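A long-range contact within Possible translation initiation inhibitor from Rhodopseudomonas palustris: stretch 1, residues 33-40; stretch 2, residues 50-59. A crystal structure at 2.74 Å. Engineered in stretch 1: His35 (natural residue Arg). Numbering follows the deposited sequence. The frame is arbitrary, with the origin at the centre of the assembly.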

# COMPACT_ATOMS: atom_id res chain seq x y z
N GLY A 33 -4.53 5.02 7.82
CA GLY A 33 -5.86 4.65 7.35
C GLY A 33 -6.90 5.53 7.99
O GLY A 33 -6.91 5.69 9.22
N MET A 34 -7.76 6.11 7.15
CA MET A 34 -8.85 6.97 7.57
C MET A 34 -10.19 6.36 7.23
O MET A 34 -10.35 5.71 6.20
CB MET A 34 -8.73 8.30 6.84
CG MET A 34 -7.65 9.23 7.43
SD MET A 34 -7.88 9.62 9.16
CE MET A 34 -6.25 10.20 9.45
N HIS A 35 -11.18 6.54 8.10
CA HIS A 35 -12.53 6.21 7.68
C HIS A 35 -13.54 7.25 8.08
O HIS A 35 -13.17 8.27 8.67
CB HIS A 35 -12.94 4.76 8.03
CG HIS A 35 -12.67 4.37 9.44
ND1 HIS A 35 -13.67 4.33 10.39
CD2 HIS A 35 -11.53 4.00 10.06
CE1 HIS A 35 -13.14 3.97 11.55
NE2 HIS A 35 -11.85 3.77 11.38
N GLY A 36 -14.79 7.02 7.71
CA GLY A 36 -15.85 8.04 7.78
C GLY A 36 -16.41 8.28 9.16
O GLY A 36 -17.64 8.34 9.33
N THR A 37 -15.53 8.42 10.15
CA THR A 37 -15.96 8.76 11.51
C THR A 37 -15.98 10.27 11.70
O THR A 37 -15.26 10.99 11.01
CB THR A 37 -14.99 8.23 12.54
OG1 THR A 37 -13.68 8.72 12.22
CG2 THR A 37 -15.00 6.73 12.56
N ASP A 38 -16.80 10.71 12.66
CA ASP A 38 -16.86 12.09 13.11
C ASP A 38 -15.69 12.31 14.02
O ASP A 38 -15.51 11.56 14.97
CB ASP A 38 -18.17 12.30 13.89
CG ASP A 38 -18.31 13.70 14.53
OD1 ASP A 38 -17.34 14.22 15.13
OD2 ASP A 38 -19.43 14.27 14.44
N ARG A 39 -14.91 13.36 13.77
CA ARG A 39 -13.70 13.63 14.54
C ARG A 39 -13.93 13.78 16.04
O ARG A 39 -13.04 13.48 16.83
CB ARG A 39 -12.88 14.81 13.99
CG ARG A 39 -13.62 16.12 13.70
CD ARG A 39 -12.64 17.30 13.59
NE ARG A 39 -11.67 17.36 14.71
CZ ARG A 39 -11.87 17.98 15.89
NH1 ARG A 39 -13.01 18.63 16.16
NH2 ARG A 39 -10.93 17.97 16.82
N VAL A 40 -15.13 14.23 16.41
CA VAL A 40 -15.45 14.59 17.80
C VAL A 40 -15.85 13.36 18.60
O VAL A 40 -15.25 13.07 19.62
CB VAL A 40 -16.55 15.72 17.87
CG1 VAL A 40 -17.03 15.98 19.28
CG2 VAL A 40 -16.04 17.02 17.22
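Stretch 2 (50-59) ARIRRMFDNM

Where a helix packs against an extended segment, glycine at the crossing lets the two backbones come close, and larger side chains fill the space farther along. The contact between residues 33-40 and 50-59 illustrates the principle. Stretch 2 is helical throughout, part of a helix that extends beyond it in both directions, and its carbonyl-to-amide bonds run in the usual i to i+4 pattern, as from Met55 N to Arg51 O at 3.0 Å. Stretch 1 enters as a weakly bonded strand and continues as loop from Gly36. The helix runs at 140° to the strand, closer to antiparallel than to perpendicular, with the axes 6.8 Å apart at their closest.

Gly36 marks the tightest point of the backbone register: its CA lies 3.9 Å from Met55 CA and 3.3 Å from Arg51 O, the latter a CA-H...O contact. A CB at this position would point into the helix and stand only 2.2 Å from Arg51 O, so the close approach depends on its absence.

Met34 covers the most surface on its side. Its side chain, in the m, m, t conformation, points toward the helix and lies along the last turn of the stretch, with Met34 CG 3.6 Å from Met59 CA and 3.9 Å from Met59 CB; Met34 SD is 4.1 Å from Asn58 CB. The backbone contributes too, Met34 O resting 3.4 Å from Met55 CG.

Asn58 is the helix's principal contributor. Its side chain points toward the loop and brings its terminal amide close to the carbonyls of the engineered His35 and of Thr37. Farther out, Arg54 reaches along the departing loop: Arg54 CG packs 3.6 Å from Thr37 O, and Arg54 NH2 forms a long salt bridge with Asp38 OD2 at 3.6 Å.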

# COMPACT_ATOMS: atom_id res chain seq x y z
N ALA A 50 -22.32 10.23 2.59
CA ALA A 50 -21.86 11.02 3.70
C ALA A 50 -20.67 10.31 4.31
O ALA A 50 -19.70 10.96 4.68
CB ALA A 50 -22.96 11.21 4.72
N ARG A 51 -20.72 8.98 4.39
CA ARG A 51 -19.65 8.19 5.01
C ARG A 51 -18.34 8.30 4.27
O ARG A 51 -17.30 8.54 4.85
CB ARG A 51 -20.04 6.74 5.06
CG ARG A 51 -19.17 5.92 5.94
CD ARG A 51 -19.64 5.98 7.39
NE ARG A 51 -19.57 4.63 7.94
CZ ARG A 51 -20.62 3.82 8.06
NH1 ARG A 51 -20.44 2.60 8.56
NH2 ARG A 51 -21.84 4.23 7.71
N ILE A 52 -18.42 8.12 2.96
CA ILE A 52 -17.27 8.19 2.11
C ILE A 52 -16.72 9.61 1.98
O ILE A 52 -15.48 9.80 2.07
CB ILE A 52 -17.58 7.58 0.75
CG1 ILE A 52 -17.50 6.06 0.87
CG2 ILE A 52 -16.58 8.08 -0.30
CD1 ILE A 52 -18.27 5.35 -0.17
N ARG A 53 -17.60 10.61 1.78
CA ARG A 53 -17.16 12.02 1.77
C ARG A 53 -16.38 12.33 3.07
O ARG A 53 -15.29 12.92 3.03
CB ARG A 53 -18.33 13.00 1.55
CG ARG A 53 -17.98 14.51 1.61
CD ARG A 53 -16.77 14.87 0.70
NE ARG A 53 -16.33 16.29 0.67
CZ ARG A 53 -16.81 17.21 -0.17
NH1 ARG A 53 -17.76 16.89 -1.03
NH2 ARG A 53 -16.33 18.46 -0.16
N ARG A 54 -16.91 11.85 4.19
CA ARG A 54 -16.29 12.09 5.47
C ARG A 54 -14.95 11.39 5.63
O ARG A 54 -14.05 11.90 6.31
CB ARG A 54 -17.23 11.70 6.59
CG ARG A 54 -16.78 12.14 7.98
CD ARG A 54 -16.79 13.63 8.02
NE ARG A 54 -16.96 14.08 9.39
CZ ARG A 54 -18.11 14.50 9.92
NH1 ARG A 54 -19.22 14.53 9.20
NH2 ARG A 54 -18.13 14.89 11.19
N MET A 55 -14.82 10.20 5.04
CA MET A 55 -13.55 9.49 4.99
C MET A 55 -12.52 10.34 4.23
O MET A 55 -11.41 10.56 4.73
CB MET A 55 -13.73 8.13 4.34
CG MET A 55 -12.45 7.31 4.10
SD MET A 55 -12.86 5.77 3.25
CE MET A 55 -13.22 6.40 1.60
N PHE A 56 -12.92 10.86 3.07
CA PHE A 56 -12.03 11.74 2.32
C PHE A 56 -11.66 13.04 3.06
O PHE A 56 -10.47 13.40 3.12
CB PHE A 56 -12.61 12.05 0.96
CG PHE A 56 -12.36 11.00 -0.05
CD1 PHE A 56 -11.16 10.93 -0.70
CD2 PHE A 56 -13.34 10.06 -0.35
CE1 PHE A 56 -10.93 9.96 -1.66
CE2 PHE A 56 -13.12 9.05 -1.31
CZ PHE A 56 -11.93 9.00 -1.96
N ASP A 57 -12.66 13.70 3.65
CA ASP A 57 -12.42 14.90 4.44
C ASP A 57 -11.47 14.61 5.63
O ASP A 57 -10.52 15.37 5.87
CB ASP A 57 -13.73 15.51 4.95
CG ASP A 57 -14.61 16.11 3.83
OD1 ASP A 57 -14.16 16.37 2.68
OD2 ASP A 57 -15.80 16.36 4.13
N ASN A 58 -11.69 13.52 6.37
CA ASN A 58 -10.76 13.22 7.44
C ASN A 58 -9.33 13.10 6.92
O ASN A 58 -8.40 13.63 7.54
CB ASN A 58 -11.13 11.94 8.17
CG ASN A 58 -12.30 12.09 9.09
OD1 ASN A 58 -12.95 11.12 9.43
ND2 ASN A 58 -12.56 13.30 9.52
N MET A 59 -9.15 12.37 5.81
CA MET A 59 -7.83 12.09 5.24
C MET A 59 -7.22 13.44 4.86
O MET A 59 -6.07 13.73 5.24
CB MET A 59 -7.91 11.12 4.02
CG MET A 59 -6.56 10.79 3.32
SD MET A 59 -6.58 10.04 1.65
CE MET A 59 -7.49 11.24 0.67